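PDB 5UPR: triosephosphate isomerase from Toxoplasma gondii, which probably interconverts D-glyceraldehyde 3-phosphate and dihydroxyacetone phosphate, an isomerisation step of glycolysis and gluconeogenesis. Local coordinates for residues P96-G101 / L132-C137; E197-I202 / T218-G223. All blocks are in the same frame, centred on the assembly; numbering follows the deposited sequence.

How the interactions relate
Both interactions belong to the single parallel barrel of a triosephosphate isomerase chain, and together they illustrate the two layers of that fold. Interaction 1 joins neighbouring strands within the barrel wall, whereas interaction 2 lays helix 192-209 over strand 220-222 of the same sheet. They follow one another along the chain, the first closing before the second opens, and their centres are about 16 Å apart. One strand, 174-178, stands between strands 133-138 and 220-222. Inside the barrel the two meet lightly, W97 CH2 lying 4.3 Å from R219 NH2 in simple packing. One contact thus builds the wall, and the other packs its outer face against the surrounding helices.

Interaction 1 (P96-G101 / L132-C137); sequences PWVVLG and LSVILC
The W97 indole presents one face to S133, whose CB sits 3.3 Å from the centroid of the six-membered ring and only 8° off its normal, a close CH-pi contact. I135 CG1 approaches obliquely, 3.8 Å from W97 CE3. The ring reaches across to the neighbouring strand because CG stands anti to the carbonyl carbon (chi1 -72°). Beyond this pair, F11 meets the indole edge-to-face, and Q66 OE1 accepts a hydrogen bond from NE1.

The backbones of strands 97-100 and 133-137 pair in regular parallel fashion, with W97, V98, V99 and L100 beside S133, V134, I135 and L136. Five backbone hydrogen bonds alternate between them. The shortest, I135 N to V98 O, measures 2.8 Å, while L100 N to I135 O is almost straight at 174°. CA-H...O contacts from W97, V134 and V99 fill in between.

Side chains alternate between the two faces of the sheet. V99 shares the inner face with W97, S133 and I135, and its CG1 lies 3.9 Å from C137 SG. Outward, V98 divides its methyls: CG1 is 3.8 Å from L132 CD1, and CG2 is 3.9 Å from V134 CG2. L100 CD1 leans on V134 CG1, and helices 87-92 and 117-129 cover this layer.

The pair is one segment of the eight-stranded parallel TIM-barrel wall, with the aromatic and mixed side chains W97, S133, V99 and I135 inside and the aliphatic V98, L100 and V134 facing the helices. At its C-terminal end the carbonyl oxygens G101 O and C137 O come within 3.4 Å of each other. R106 supplies hydrogen bonds to both, through NE and NH2 respectively, and its positive charge probably offsets the repulsion between two such close acceptors.

Interaction 2 (E197-I202 / T218-G223); sequences ETHRDI and TRVIYG
V220 CG1 rests over one face of the H199 imidazole, 3.8 Å from its centroid and 27° off the normal, displaced toward the rim of the ring. This CH-pi contact forms because CG1 stands anti to the backbone N (chi1 -171°), directed at the helix. The outer rim of the imidazole, CE1 and NE2, meets the strand: CE1 is 3.5 Å from I221 C, which lies near the ring plane, and NE2 is 3.5 Å from Y222 CB, which comes in obliquely. One helical turn on, I202 CG2 adds an apolar touch 4.1 Å from V220 CG1.

The next shell fixes the ring. H199 ND1 is hydrogen-bonded to D239 O, which would place the proton on ND1. NE2, buried here without a polar partner in the model, is then probably the unprotonated nitrogen. R200 makes a salt bridge with D239, so the loop that holds H199 is itself tied to the same helix. Y222 sends its phenol elsewhere, OH bonding G224 O and A190 N.

Helix 192-209 and strand 220-222 run nearly antiparallel, at 154°, with their axes 9.4 Å apart. I221 is directed away from the helix, and its side chain touches A177 of strand 174-178. A helix that returns against the strands and packs its inward side chains on them is the main helix of a beta-alpha-beta crossover, which here, with the short helix 212-217, connects strands 174-178 and 220-222, the repeating unit of the TIM barrel.

Interaction 1 (P96-G101 / L132-C137)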
loop_
_atom_site.group_PDB
_atom_site.type_symbol
_atom_site.label_atom_id
_atom_site.label_comp_id
_atom_site.label_asym_id
_atom_site.label_seq_id
_atom_site.Cartn_x
_atom_site.Cartn_y
_atom_site.Cartn_z
ATOM N N PRO A 96 1.536 15.613 3.367
ATOM C CA PRO A 96 0.300 16.311 3.802
ATOM C C PRO A 96 -1.001 15.807 3.187
ATOM O O PRO A 96 -2.045 16.104 3.764
ATOM C CB PRO A 96 0.544 17.770 3.420
ATOM C CG PRO A 96 1.634 17.726 2.379
ATOM C CD PRO A 96 2.387 16.447 2.499
ATOM N N TRP A 97 -0.953 15.010 2.102
ATOM C CA TRP A 97 -2.137 14.612 1.376
ATOM C C TRP A 97 -2.217 13.113 1.180
ATOM O O TRP A 97 -1.199 12.440 1.061
ATOM C CB TRP A 97 -2.199 15.259 -0.027
ATOM C CG TRP A 97 -2.498 16.701 0.003
ATOM C CD1 TRP A 97 -1.594 17.684 0.111
ATOM C CD2 TRP A 97 -3.773 17.345 -0.111
ATOM N NE1 TRP A 97 -2.197 18.899 0.099
ATOM C CE2 TRP A 97 -3.543 18.735 0.007
ATOM C CE3 TRP A 97 -5.084 16.887 -0.249
ATOM C CZ2 TRP A 97 -4.556 19.678 -0.027
ATOM C CZ3 TRP A 97 -6.126 17.827 -0.272
ATOM C CH2 TRP A 97 -5.848 19.192 -0.178
ATOM N N VAL A 98 -3.447 12.623 1.066
ATOM C CA VAL A 98 -3.722 11.278 0.608
ATOM C C VAL A 98 -4.879 11.259 -0.415
ATOM O O VAL A 98 -5.818 12.051 -0.286
ATOM C CB VAL A 98 -4.091 10.326 1.752
ATOM C CG1 VAL A 98 -2.844 10.114 2.591
ATOM C CG2 VAL A 98 -5.269 10.795 2.604
ATOM N N VAL A 99 -4.794 10.323 -1.364
ATOM C CA VAL A 99 -5.885 9.999 -2.273
ATOM C C VAL A 99 -6.656 8.835 -1.706
ATOM O O VAL A 99 -6.047 7.794 -1.355
ATOM C CB VAL A 99 -5.340 9.617 -3.659
ATOM C CG1 VAL A 99 -6.480 9.275 -4.624
ATOM C CG2 VAL A 99 -4.406 10.755 -4.237
ATOM N N LEU A 100 -7.991 8.982 -1.573
ATOM C CA LEU A 100 -8.826 7.892 -1.021
ATOM C C LEU A 100 -10.019 7.623 -1.888
ATOM O O LEU A 100 -10.615 8.565 -2.478
ATOM C CB LEU A 100 -9.273 8.291 0.386
ATOM C CG LEU A 100 -8.172 8.188 1.458
ATOM C CD1 LEU A 100 -8.684 8.582 2.840
ATOM C CD2 LEU A 100 -7.638 6.764 1.524
ATOM N N GLY A 101 -10.411 6.372 -1.954
ATOM C CA GLY A 101 -11.518 5.945 -2.767
ATOM C C GLY A 101 -11.453 6.012 -4.277
ATOM O O GLY A 101 -12.481 6.030 -4.937
ATOM N N LEU A 132 -4.376 14.839 8.157
ATOM C CA LEU A 132 -4.130 14.839 6.724
ATOM C C LEU A 132 -5.206 15.586 5.971
ATOM O O LEU A 132 -6.328 15.740 6.477
ATOM C CB LEU A 132 -4.063 13.399 6.136
ATOM C CG LEU A 132 -2.877 12.549 6.680
ATOM C CD1 LEU A 132 -3.049 11.129 6.214
ATOM C CD2 LEU A 132 -1.529 13.136 6.183
ATOM N N SER A 133 -4.851 16.106 4.787
ATOM C CA SER A 133 -5.842 16.474 3.767
ATOM C C SER A 133 -6.075 15.318 2.787
ATOM O O SER A 133 -5.201 14.527 2.535
ATOM C CB SER A 133 -5.374 17.728 3.024
ATOM O OG SER A 133 -5.372 18.817 3.908
ATOM N N VAL A 134 -7.283 15.238 2.259
ATOM C CA VAL A 134 -7.775 14.077 1.515
ATOM C C VAL A 134 -8.335 14.505 0.164
ATOM O O VAL A 134 -9.176 15.410 0.105
ATOM C CB VAL A 134 -8.915 13.422 2.315
ATOM C CG1 VAL A 134 -9.568 12.304 1.496
ATOM C CG2 VAL A 134 -8.365 12.892 3.655
ATOM N N ILE A 135 -7.878 13.867 -0.896
ATOM C CA ILE A 135 -8.534 13.910 -2.192
ATOM C C ILE A 135 -9.506 12.719 -2.223
ATOM O O ILE A 135 -9.069 11.560 -2.385
ATOM C CB ILE A 135 -7.516 13.848 -3.325
ATOM C CG1 ILE A 135 -6.538 15.010 -3.247
ATOM C CG2 ILE A 135 -8.219 13.863 -4.673
ATOM C CD1 ILE A 135 -5.302 14.826 -4.156
ATOM N N LEU A 136 -10.787 12.997 -2.004
ATOM C CA LEU A 136 -11.812 11.971 -1.974
ATOM C C LEU A 136 -12.415 11.736 -3.362
ATOM O O LEU A 136 -13.065 12.644 -3.892
ATOM C CB LEU A 136 -12.926 12.370 -0.991
ATOM C CG LEU A 136 -14.251 11.585 -1.031
ATOM C CD1 LEU A 136 -13.962 10.111 -0.677
ATOM C CD2 LEU A 136 -15.245 12.170 -0.062
ATOM N N CYS A 137 -12.234 10.531 -3.904
ATOM C CA CYS A 137 -12.696 10.181 -5.244
ATOM C C CYS A 137 -14.108 9.573 -5.223
ATOM O O CYS A 137 -14.412 8.719 -4.416
ATOM C CB CYS A 137 -11.703 9.207 -5.935
ATOM S SG CYS A 137 -10.014 9.823 -6.066
#

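Interaction 2 (E197-I202 / T218-G223)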
loop_
_atom_site.group_PDB
_atom_site.type_symbol
_atom_site.label_atom_id
_atom_site.label_comp_id
_atom_site.label_asym_id
_atom_site.label_seq_id
_atom_site.Cartn_x
_atom_site.Cartn_y
_atom_site.Cartn_z
ATOM N N GLU A 197 -22.343 20.492 -14.834
ATOM C CA GLU A 197 -23.635 20.062 -14.279
ATOM C C GLU A 197 -23.444 19.149 -13.029
ATOM O O GLU A 197 -24.077 19.331 -11.968
ATOM C CB GLU A 197 -24.460 19.317 -15.326
ATOM C CG GLU A 197 -25.916 19.151 -14.877
ATOM C CD GLU A 197 -26.789 18.233 -15.734
ATOM O OE1 GLU A 197 -26.463 17.066 -16.015
ATOM O OE2 GLU A 197 -27.858 18.679 -16.131
ATOM N N THR A 198 -22.578 18.155 -13.187
ATOM C CA THR A 198 -22.409 17.166 -12.125
ATOM C C THR A 198 -21.670 17.781 -10.941
ATOM O O THR A 198 -21.977 17.458 -9.792
ATOM C CB THR A 198 -21.638 15.935 -12.600
ATOM O OG1 THR A 198 -22.218 15.422 -13.780
ATOM C CG2 THR A 198 -21.669 14.839 -11.541
ATOM N N HIS A 199 -20.692 18.643 -11.210
ATOM C CA HIS A 199 -19.985 19.292 -10.131
ATOM C C HIS A 199 -20.954 20.194 -9.322
ATOM O O HIS A 199 -20.862 20.264 -8.108
ATOM C CB HIS A 199 -18.842 20.135 -10.598
ATOM C CG HIS A 199 -17.600 19.371 -10.945
ATOM N ND1 HIS A 199 -16.358 19.814 -10.589
ATOM C CD2 HIS A 199 -17.410 18.231 -11.648
ATOM C CE1 HIS A 199 -15.442 18.968 -11.032
ATOM N NE2 HIS A 199 -16.047 18.014 -11.708
ATOM N N ARG A 200 -21.865 20.851 -9.983
ATOM C CA ARG A 200 -22.871 21.651 -9.288
ATOM C C ARG A 200 -23.820 20.775 -8.438
ATOM O O ARG A 200 -24.184 21.182 -7.374
ATOM C CB ARG A 200 -23.627 22.532 -10.281
ATOM C CG ARG A 200 -24.651 23.508 -9.664
ATOM C CD ARG A 200 -24.041 24.307 -8.553
ATOM N NE ARG A 200 -24.404 25.713 -8.684
ATOM C CZ ARG A 200 -23.604 26.736 -8.357
ATOM N NH1 ARG A 200 -22.375 26.556 -7.794
ATOM N NH2 ARG A 200 -24.029 28.000 -8.555
ATOM N N ASP A 201 -24.206 19.581 -8.910
ATOM C CA ASP A 201 -24.938 18.626 -8.124
ATOM C C ASP A 201 -24.158 18.196 -6.871
ATOM O O ASP A 201 -24.737 18.049 -5.827
ATOM C CB ASP A 201 -25.239 17.346 -8.918
ATOM C CG ASP A 201 -26.297 17.508 -9.997
ATOM O OD1 ASP A 201 -27.086 18.489 -9.948
ATOM O OD2 ASP A 201 -26.364 16.563 -10.821
ATOM N N ILE A 202 -22.867 17.973 -7.005
ATOM C CA ILE A 202 -22.019 17.613 -5.903
ATOM C C ILE A 202 -21.980 18.770 -4.890
ATOM O O ILE A 202 -22.108 18.532 -3.673
ATOM C CB ILE A 202 -20.593 17.230 -6.374
ATOM C CG1 ILE A 202 -20.638 15.909 -7.120
ATOM C CG2 ILE A 202 -19.609 17.218 -5.173
ATOM C CD1 ILE A 202 -19.427 15.722 -7.960
ATOM N N THR A 218 -15.302 23.941 -0.571
ATOM C CA THR A 218 -14.698 22.683 -0.944
ATOM C C THR A 218 -14.330 22.705 -2.443
ATOM O O THR A 218 -15.198 22.926 -3.296
ATOM C CB THR A 218 -15.628 21.499 -0.613
ATOM O OG1 THR A 218 -15.994 21.505 0.774
ATOM C CG2 THR A 218 -15.003 20.180 -0.991
ATOM N N ARG A 219 -13.051 22.485 -2.779
ATOM C CA ARG A 219 -12.715 22.286 -4.191
ATOM C C ARG A 219 -13.325 20.958 -4.732
ATOM O O ARG A 219 -13.231 19.901 -4.086
ATOM C CB ARG A 219 -11.209 22.271 -4.419
ATOM C CG ARG A 219 -10.575 23.612 -4.525
ATOM C CD ARG A 219 -10.366 24.338 -3.166
ATOM N NE ARG A 219 -9.496 23.618 -2.251
ATOM C CZ ARG A 219 -8.149 23.639 -2.278
ATOM N NH1 ARG A 219 -7.480 24.331 -3.189
ATOM N NH2 ARG A 219 -7.470 22.947 -1.396
ATOM N N VAL A 220 -13.973 21.032 -5.869
ATOM C CA VAL A 220 -14.465 19.848 -6.614
ATOM C C VAL A 220 -13.703 19.813 -7.937
ATOM O O VAL A 220 -13.905 20.699 -8.822
ATOM C CB VAL A 220 -15.957 19.856 -6.848
ATOM C CG1 VAL A 220 -16.421 18.518 -7.413
ATOM C CG2 VAL A 220 -16.693 20.122 -5.561
ATOM N N ILE A 221 -12.819 18.804 -8.078
ATOM C CA ILE A 221 -11.954 18.689 -9.245
ATOM C C ILE A 221 -12.403 17.533 -10.172
ATOM O O ILE A 221 -13.000 16.544 -9.716
ATOM C CB ILE A 221 -10.481 18.549 -8.872
ATOM C CG1 ILE A 221 -10.220 17.244 -8.098
ATOM C CG2 ILE A 221 -10.042 19.750 -8.056
ATOM C CD1 ILE A 221 -8.783 17.078 -7.626
ATOM N N TYR A 222 -12.156 17.677 -11.473
ATOM C CA TYR A 222 -12.607 16.707 -12.464
ATOM C C TYR A 222 -11.417 15.796 -12.850
ATOM O O TYR A 222 -10.276 16.275 -13.087
ATOM C CB TYR A 222 -13.223 17.417 -13.765
ATOM C CG TYR A 222 -13.444 16.386 -14.836
ATOM C CD1 TYR A 222 -14.609 15.593 -14.845
ATOM C CD2 TYR A 222 -12.461 16.114 -15.787
ATOM C CE1 TYR A 222 -14.750 14.543 -15.786
ATOM C CE2 TYR A 222 -12.591 15.079 -16.705
ATOM C CZ TYR A 222 -13.716 14.299 -16.703
ATOM O OH TYR A 222 -13.823 13.276 -17.619
ATOM N N GLY A 223 -11.681 14.485 -12.982
ATOM C CA GLY A 223 -10.677 13.595 -13.581
ATOM C C GLY A 223 -11.327 12.603 -14.506
ATOM O O GLY A 223 -12.553 12.380 -14.418
#